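PDB 3VXJ: DyP from Bjerkandera adusta, which binds heme b and probably uses peroxide to oxidise dyes and phenolic compounds. Local coordinates for residues 42-47 and 136-141; 47-52 and 65-70. All coordinates share one frame; numbering follows the deposited sequence.

Interaction 1. Residues 42-47 and 136-141; sequences KTYVPE and DDISST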
ATOM      1  N   LYS A  42     -24.647  10.613 -10.294  1.00 13.31           N
ATOM      2  CA  LYS A  42     -25.005  10.276 -11.668  1.00 14.18           C
ATOM      3  C   LYS A  42     -24.471  11.299 -12.671  1.00 14.44           C
ATOM      4  O   LYS A  42     -24.130  10.938 -13.793  1.00 15.28           O
ATOM      5  CB  LYS A  42     -26.517  10.092 -11.805  1.00 14.83           C
ATOM      6  CG  LYS A  42     -27.014   8.782 -11.205  1.00 16.04           C
ATOM      7  CD  LYS A  42     -28.536   8.699 -11.172  1.00 19.08           C
ATOM      8  CE  LYS A  42     -28.997   7.256 -11.032  1.00 21.68           C
ATOM      9  NZ  LYS A  42     -30.484   7.125 -10.940  1.00 24.97           N
ATOM     10  N   THR A  43     -24.395  12.564 -12.259  1.00 13.80           N
ATOM     11  CA  THR A  43     -23.763  13.617 -13.053  1.00 15.15           C
ATOM     12  C   THR A  43     -22.248  13.418 -13.121  1.00 14.22           C
ATOM     13  O   THR A  43     -21.629  13.547 -14.181  1.00 15.33           O
ATOM     14  CB  THR A  43     -24.029  15.009 -12.432  1.00 15.34           C
ATOM     15  OG1 THR A  43     -25.439  15.226 -12.330  1.00 18.31           O
ATOM     16  CG2 THR A  43     -23.418  16.107 -13.278  1.00 17.65           C
ATOM     17  N   TYR A  44     -21.663  13.116 -11.971  1.00 13.32           N
ATOM     18  CA  TYR A  44     -20.216  13.073 -11.810  1.00 12.90           C
ATOM     19  C   TYR A  44     -19.542  11.890 -12.513  1.00 12.99           C
ATOM     20  O   TYR A  44     -18.516  12.059 -13.172  1.00 13.14           O
ATOM     21  CB  TYR A  44     -19.884  13.073 -10.316  1.00 12.44           C
ATOM     22  CG  TYR A  44     -18.430  13.323 -10.015  1.00 11.72           C
ATOM     23  CD1 TYR A  44     -17.909  14.612 -10.075  1.00 12.00           C
ATOM     24  CD2 TYR A  44     -17.578  12.275  -9.663  1.00 10.86           C
ATOM     25  CE1 TYR A  44     -16.575  14.851  -9.803  1.00 11.49           C
ATOM     26  CE2 TYR A  44     -16.241  12.495  -9.394  1.00 11.39           C
ATOM     27  CZ  TYR A  44     -15.745  13.785  -9.462  1.00 10.79           C
ATOM     28  OH  TYR A  44     -14.421  14.019  -9.199  1.00 11.98           O
ATOM     29  N   VAL A  45     -20.128  10.703 -12.388  1.00 13.16           N
ATOM     30  CA  VAL A  45     -19.438   9.472 -12.787  1.00 13.98           C
ATOM     31  C   VAL A  45     -19.003   9.438 -14.261  1.00 14.77           C
ATOM     32  O   VAL A  45     -17.819   9.238 -14.531  1.00 14.82           O
ATOM     33  CB  VAL A  45     -20.221   8.201 -12.363  1.00 14.07           C
ATOM     34  CG1 VAL A  45     -19.623   6.937 -12.999  1.00 15.15           C
ATOM     35  CG2 VAL A  45     -20.232   8.075 -10.862  1.00 14.57           C
ATOM     36  N   PRO A  46     -19.935   9.669 -15.212  1.00 15.64           N
ATOM     37  CA  PRO A  46     -19.521   9.592 -16.617  1.00 16.57           C
ATOM     38  C   PRO A  46     -18.474  10.635 -16.997  1.00 16.83           C
ATOM     39  O   PRO A  46     -17.709  10.422 -17.938  1.00 18.28           O
ATOM     40  CB  PRO A  46     -20.824   9.853 -17.394  1.00 17.47           C
ATOM     41  CG  PRO A  46     -21.727  10.524 -16.418  1.00 18.30           C
ATOM     42  CD  PRO A  46     -21.378   9.952 -15.087  1.00 16.42           C
ATOM     43  N   GLU A  47     -18.437  11.745 -16.263  1.00 16.55           N
ATOM     44  CA  GLU A  47     -17.524  12.852 -16.550  1.00 17.58           C
ATOM     45  C   GLU A  47     -16.113  12.671 -15.994  1.00 16.15           C
ATOM     46  O   GLU A  47     -15.139  13.095 -16.617  1.00 17.28           O
ATOM     47  CB  GLU A  47     -18.104  14.177 -16.027  1.00 18.52           C
ATOM     48  CG  GLU A  47     -19.451  14.576 -16.629  1.00 22.87           C
ATOM     49  CD  GLU A  47     -19.488  14.493 -18.150  1.00 27.91           C
ATOM     50  OE1 GLU A  47     -18.627  15.111 -18.817  1.00 30.56           O
ATOM     51  OE2 GLU A  47     -20.392  13.808 -18.683  1.00 30.37           O
ATOM     52  N   ASP A 136     -12.390  21.461  -6.280  1.00 12.38           N
ATOM     53  CA  ASP A 136     -13.421  22.480  -6.457  1.00 13.01           C
ATOM     54  C   ASP A 136     -14.563  21.970  -7.348  1.00 12.56           C
ATOM     55  O   ASP A 136     -15.726  22.319  -7.133  1.00 12.83           O
ATOM     56  CB  ASP A 136     -12.821  23.759  -7.044  1.00 13.93           C
ATOM     57  CG  ASP A 136     -11.946  24.512  -6.051  1.00 15.66           C
ATOM     58  OD1 ASP A 136     -11.907  24.165  -4.846  1.00 19.50           O
ATOM     59  OD2 ASP A 136     -11.288  25.475  -6.489  1.00 19.83           O
ATOM     60  N   ASP A 137     -14.228  21.144  -8.341  1.00 12.16           N
ATOM     61  CA  ASP A 137     -15.223  20.525  -9.219  1.00 12.43           C
ATOM     62  C   ASP A 137     -16.132  19.580  -8.431  1.00 12.26           C
ATOM     63  O   ASP A 137     -17.345  19.561  -8.639  1.00 12.17           O
ATOM     64  CB  ASP A 137     -14.525  19.798 -10.377  1.00 12.89           C
ATOM     65  CG  ASP A 137     -15.494  19.081 -11.294  1.00 14.15           C
ATOM     66  OD1 ASP A 137     -16.295  19.757 -11.977  1.00 17.61           O
ATOM     67  OD2 ASP A 137     -15.434  17.842 -11.372  1.00 15.15           O
ATOM     68  N   ILE A 138     -15.552  18.821  -7.504  1.00 11.87           N
ATOM     69  CA  ILE A 138     -16.362  18.016  -6.585  1.00 12.01           C
ATOM     70  C   ILE A 138     -17.284  18.908  -5.741  1.00 12.44           C
ATOM     71  O   ILE A 138     -18.476  18.635  -5.625  1.00 12.21           O
ATOM     72  CB  ILE A 138     -15.486  17.117  -5.686  1.00 11.29           C
ATOM     73  CG1 ILE A 138     -14.849  16.020  -6.541  1.00 11.99           C
ATOM     74  CG2 ILE A 138     -16.320  16.520  -4.528  1.00 11.79           C
ATOM     75  CD1 ILE A 138     -13.709  15.286  -5.883  1.00 12.70           C
ATOM     76  N   SER A 139     -16.741  19.987  -5.181  1.00 13.29           N
ATOM     77  CA  SER A 139     -17.552  20.916  -4.388  1.00 14.56           C
ATOM     78  C   SER A 139     -18.715  21.500  -5.186  1.00 15.24           C
ATOM     79  O   SER A 139     -19.833  21.607  -4.674  1.00 16.01           O
ATOM     80  CB  SER A 139     -16.686  22.038  -3.813  1.00 14.92           C
ATOM     81  OG  SER A 139     -15.694  21.506  -2.952  1.00 16.22           O
ATOM     82  N   SER A 140     -18.443  21.870  -6.433  1.00 15.34           N
ATOM     83  CA  SER A 140     -19.447  22.456  -7.322  1.00 16.33           C
ATOM     84  C   SER A 140     -20.542  21.456  -7.697  1.00 15.89           C
ATOM     85  O   SER A 140     -21.724  21.803  -7.744  1.00 17.17           O
ATOM     86  CB  SER A 140     -18.783  23.009  -8.586  1.00 16.70           C
ATOM     87  OG  SER A 140     -19.739  23.617  -9.442  1.00 20.74           O
ATOM     88  N   THR A 141     -20.148  20.216  -7.962  1.00 14.42           N
ATOM     89  CA  THR A 141     -21.089  19.188  -8.397  1.00 14.63           C
ATOM     90  C   THR A 141     -21.926  18.642  -7.236  1.00 14.15           C
ATOM     91  O   THR A 141     -23.142  18.481  -7.354  1.00 14.69           O
ATOM     92  CB  THR A 141     -20.350  18.049  -9.134  1.00 14.37           C
ATOM     93  OG1 THR A 141     -19.691  18.593 -10.288  1.00 16.61           O
ATOM     94  CG2 THR A 141     -21.320  16.959  -9.586  1.00 15.51           C
TER
HETATM   95  O   HOH W   1     -13.554  16.471  -9.942  1.00  5.28           O
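Y44 reaches from helix 34-48 to I138 and T141 of helix 128-142, joining the two helices that lie against the antiparallel sheet of the ferredoxin-like N-terminal domain. The helices run roughly antiparallel, at 147°, and their local axes come no nearer than 10.9 Å, so the tyrosine bridges a rather wide separation. CG of Y44 stands anti to the backbone N (chi1 -168°), and the far end of the ring comes nearest the second helix. Its phenol end lies obliquely against the isoleucine, where OH comes 3.4 Å from I138 CG1. Nearer the ring's root, T141 places CG2 4.2 Å from Y44 CD1, its short side chain crossing the tyrosine at about a right angle. A looser methyl contact, T43 with T141, lies beside it. The ring has a further neighbour in F142, which meets it edge-to-face, while I138 also packs on F121 and I123 of the sheet.

The polar link between the helices runs through water. The phenol OH donates to a water lying in the ring plane, 2.7 Å from Y44 OH, and that water donates in turn to the carboxylate, 2.7 Å from D137 OD2. D137 OD2 thus takes both the water's proton and the salt bridge from R48. T141 keeps its hydroxyl for its own helix: its OG1 lies 3.0 Å from D137 O, which also accepts from T141 N, the two donors arriving from opposite faces of the carbonyl plane.

Interaction 2. Residues 47-52 and 65-70; sequences ERITSA and AFVNLG
T50 turns OG1 anti to its carbonyl carbon and beside its own backbone N (chi1 -46°), aiming the hydroxyl oxygen at the backbone of V67, while N68 sets CG beside its own N (chi1 -80°) and carries its amide back to T50. The result is a set of bonds along the outer edge of strand 65-71, whose other edge pairs with strand 119-125 in the ferredoxin-like sheet. The threonine grips V67 twice: V67 N donates to T50 OG1 at 3.0 Å, and T50 N donates to V67 O at 2.9 Å along a nearly straight line (168°). A side-chain oxygen thus acts where a neighbouring strand would offer a carbonyl.

The amide of N68 adds a second clasp. Its ND2 gives one bond to T50 O, 3.0 Å away and on a lone pair, and another to V67 O, 2.8 Å away but approached from above the carbonyl plane. V67 O is therefore held by two N-H donors, and I49 CA adds a C-H contact at 3.3 Å. On its other branch, N68 OD1 accepts from D14 N. A leucine in place of N68 would probably leave T50 O and D14 N each without this partner in a buried setting.

Apolar groups flank the polar row. T50 CG2 rests obliquely against the F66 ring, 3.7 Å from CD1, and I49 CD1 packs 3.9 Å from L69 CB. A water donating to both R48 O and A65 O continues the polar connection toward the helix end. The chain leaving helix 34-48 is thus fixed to the strand edge by directional bonds from side chain and backbone together, with buried polar atoms matched to one another.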
ATOM      1  N   GLU A  47     -18.437  11.745 -16.263  1.00 16.55           N
ATOM      2  CA  GLU A  47     -17.524  12.852 -16.550  1.00 17.58           C
ATOM      3  C   GLU A  47     -16.113  12.671 -15.994  1.00 16.15           C
ATOM      4  O   GLU A  47     -15.139  13.095 -16.617  1.00 17.28           O
ATOM      5  CB  GLU A  47     -18.104  14.177 -16.027  1.00 18.52           C
ATOM      6  CG  GLU A  47     -19.451  14.576 -16.629  1.00 22.87           C
ATOM      7  CD  GLU A  47     -19.488  14.493 -18.150  1.00 27.91           C
ATOM      8  OE1 GLU A  47     -18.627  15.111 -18.817  1.00 30.56           O
ATOM      9  OE2 GLU A  47     -20.392  13.808 -18.683  1.00 30.37           O
ATOM     10  N   ARG A  48     -16.016  12.046 -14.825  1.00 14.42           N
ATOM     11  CA  ARG A  48     -14.793  12.116 -14.021  1.00 13.57           C
ATOM     12  C   ARG A  48     -14.178  10.792 -13.575  1.00 12.38           C
ATOM     13  O   ARG A  48     -12.980  10.738 -13.294  1.00 11.88           O
ATOM     14  CB  ARG A  48     -15.034  12.986 -12.783  1.00 13.54           C
ATOM     15  CG  ARG A  48     -15.391  14.443 -13.092  1.00 15.56           C
ATOM     16  CD  ARG A  48     -14.174  15.247 -13.521  1.00 18.92           C
ATOM     17  NE  ARG A  48     -14.502  16.661 -13.680  1.00 20.79           N
ATOM     18  CZ  ARG A  48     -14.437  17.336 -14.824  1.00 23.51           C
ATOM     19  NH1 ARG A  48     -14.030  16.740 -15.938  1.00 25.59           N
ATOM     20  NH2 ARG A  48     -14.765  18.620 -14.846  1.00 25.89           N
ATOM     21  N   ILE A  49     -14.980   9.738 -13.463  1.00 11.50           N
ATOM     22  CA  ILE A  49     -14.457   8.489 -12.891  1.00 11.19           C
ATOM     23  C   ILE A  49     -13.656   7.721 -13.939  1.00 11.43           C
ATOM     24  O   ILE A  49     -14.183   7.343 -14.989  1.00 12.76           O
ATOM     25  CB  ILE A  49     -15.554   7.622 -12.237  1.00 10.92           C
ATOM     26  CG1 ILE A  49     -16.195   8.359 -11.040  1.00 11.23           C
ATOM     27  CG2 ILE A  49     -14.984   6.253 -11.815  1.00 11.36           C
ATOM     28  CD1 ILE A  49     -15.301   8.562  -9.801  1.00 10.68           C
ATOM     29  N   THR A  50     -12.385   7.497 -13.628  1.00 10.99           N
ATOM     30  CA  THR A  50     -11.405   6.987 -14.575  1.00 11.21           C
ATOM     31  C   THR A  50     -11.261   5.470 -14.529  1.00 10.74           C
ATOM     32  O   THR A  50     -10.924   4.902 -13.481  1.00 10.55           O
ATOM     33  CB  THR A  50     -10.042   7.651 -14.309  1.00 11.42           C
ATOM     34  OG1 THR A  50     -10.232   9.063 -14.137  1.00 12.21           O
ATOM     35  CG2 THR A  50      -9.096   7.401 -15.464  1.00 12.74           C
ATOM     36  N   SER A  51     -11.507   4.830 -15.668  1.00 11.16           N
ATOM     37  CA  SER A  51     -11.411   3.384 -15.799  1.00 11.49           C
ATOM     38  C   SER A  51      -9.987   2.887 -16.046  1.00 11.70           C
ATOM     39  O   SER A  51      -9.099   3.660 -16.428  1.00 11.68           O
ATOM     40  CB  SER A  51     -12.294   2.907 -16.954  1.00 11.89           C
ATOM     41  OG  SER A  51     -11.741   3.302 -18.203  1.00 13.66           O
ATOM     42  N   ALA A  52      -9.786   1.588 -15.840  1.00 11.77           N
ATOM     43  CA  ALA A  52      -8.548   0.921 -16.215  1.00 12.74           C
ATOM     44  C   ALA A  52      -8.227   1.133 -17.702  1.00 14.06           C
ATOM     45  O   ALA A  52      -7.061   1.340 -18.069  1.00 14.96           O
ATOM     46  CB  ALA A  52      -8.640  -0.563 -15.878  1.00 12.77           C
ATOM     47  N   ALA A  65      -6.682  14.940 -14.708  1.00 21.68           N
ATOM     48  CA  ALA A  65      -6.748  14.223 -13.445  1.00 19.19           C
ATOM     49  C   ALA A  65      -7.572  12.954 -13.573  1.00 17.58           C
ATOM     50  O   ALA A  65      -8.538  12.891 -14.333  1.00 19.25           O
ATOM     51  CB  ALA A  65      -7.293  15.122 -12.340  1.00 21.47           C
ATOM     52  N   PHE A  66      -7.169  11.942 -12.811  1.00 13.37           N
ATOM     53  CA  PHE A  66      -7.914  10.704 -12.686  1.00 12.39           C
ATOM     54  C   PHE A  66      -8.689  10.786 -11.386  1.00 10.90           C
ATOM     55  O   PHE A  66      -8.163  11.264 -10.375  1.00 10.86           O
ATOM     56  CB  PHE A  66      -6.967   9.500 -12.610  1.00 12.62           C
ATOM     57  CG  PHE A  66      -5.984   9.401 -13.752  1.00 13.06           C
ATOM     58  CD1 PHE A  66      -6.322   9.819 -15.041  1.00 13.95           C
ATOM     59  CD2 PHE A  66      -4.718   8.854 -13.540  1.00 15.38           C
ATOM     60  CE1 PHE A  66      -5.410   9.708 -16.093  1.00 16.34           C
ATOM     61  CE2 PHE A  66      -3.799   8.737 -14.591  1.00 16.40           C
ATOM     62  CZ  PHE A  66      -4.149   9.166 -15.870  1.00 16.65           C
ATOM     63  N   VAL A  67      -9.926  10.300 -11.388  1.00 10.14           N
ATOM     64  CA  VAL A  67     -10.699  10.231 -10.143  1.00  9.71           C
ATOM     65  C   VAL A  67     -11.293   8.842  -9.943  1.00  9.05           C
ATOM     66  O   VAL A  67     -11.869   8.260 -10.857  1.00  8.66           O
ATOM     67  CB  VAL A  67     -11.829  11.297 -10.069  1.00  9.31           C
ATOM     68  CG1 VAL A  67     -12.444  11.321  -8.656  1.00  9.89           C
ATOM     69  CG2 VAL A  67     -11.294  12.681 -10.447  1.00  9.61           C
ATOM     70  N   ASN A  68     -11.097   8.304  -8.739  1.00  8.42           N
ATOM     71  CA  ASN A  68     -11.765   7.089  -8.298  1.00  8.23           C
ATOM     72  C   ASN A  68     -12.530   7.383  -7.005  1.00  7.90           C
ATOM     73  O   ASN A  68     -12.304   8.410  -6.357  1.00  8.21           O
ATOM     74  CB  ASN A  68     -10.761   5.951  -8.089  1.00  8.72           C
ATOM     75  CG  ASN A  68     -10.328   5.255  -9.395  1.00  8.58           C
ATOM     76  OD1 ASN A  68      -9.578   4.282  -9.336  1.00  9.98           O
ATOM     77  ND2 ASN A  68     -10.771   5.755 -10.570  1.00  8.90           N
ATOM     78  N   LEU A  69     -13.436   6.480  -6.636  1.00  7.97           N
ATOM     79  CA  LEU A  69     -14.365   6.728  -5.544  1.00  8.15           C
ATOM     80  C   LEU A  69     -14.695   5.442  -4.801  1.00  8.04           C
ATOM     81  O   LEU A  69     -15.132   4.453  -5.400  1.00  8.33           O
ATOM     82  CB  LEU A  69     -15.646   7.387  -6.081  1.00  9.28           C
ATOM     83  CG  LEU A  69     -16.838   7.613  -5.140  1.00  8.75           C
ATOM     84  CD1 LEU A  69     -16.494   8.562  -3.994  1.00 10.11           C
ATOM     85  CD2 LEU A  69     -18.004   8.161  -5.937  1.00 10.37           C
ATOM     86  N   GLY A  70     -14.476   5.468  -3.489  1.00  7.73           N
ATOM     87  CA  GLY A  70     -14.823   4.349  -2.621  1.00  7.77           C
ATOM     88  C   GLY A  70     -15.740   4.762  -1.487  1.00  8.00           C
ATOM     89  O   GLY A  70     -15.796   5.934  -1.098  1.00  8.46           O
TER
HETATM   90  O   HOH W   2     -11.264  12.634 -14.494  1.00  8.46           O

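From the N terminus, strand 23-31 leads into helix 34-48, which serves both contacts; E47 belongs to each. Just past this helix the chain meets strand 65-71, and interaction 2 closes a short loop that holds most of helix 52-55. The chain then continues through strand 119-125 into helix 128-142, which returns to helix 34-48 in interaction 1, closing a longer loop that encloses the first. Interaction 1 therefore ties helix to helix, and interaction 2 ties the helix exit to the sheet edge. The two meet directly: R48 NE lies 2.8 Å from D137 OD2 in a salt bridge, and Y44 OH packs 3.4 Å from V67 CG1.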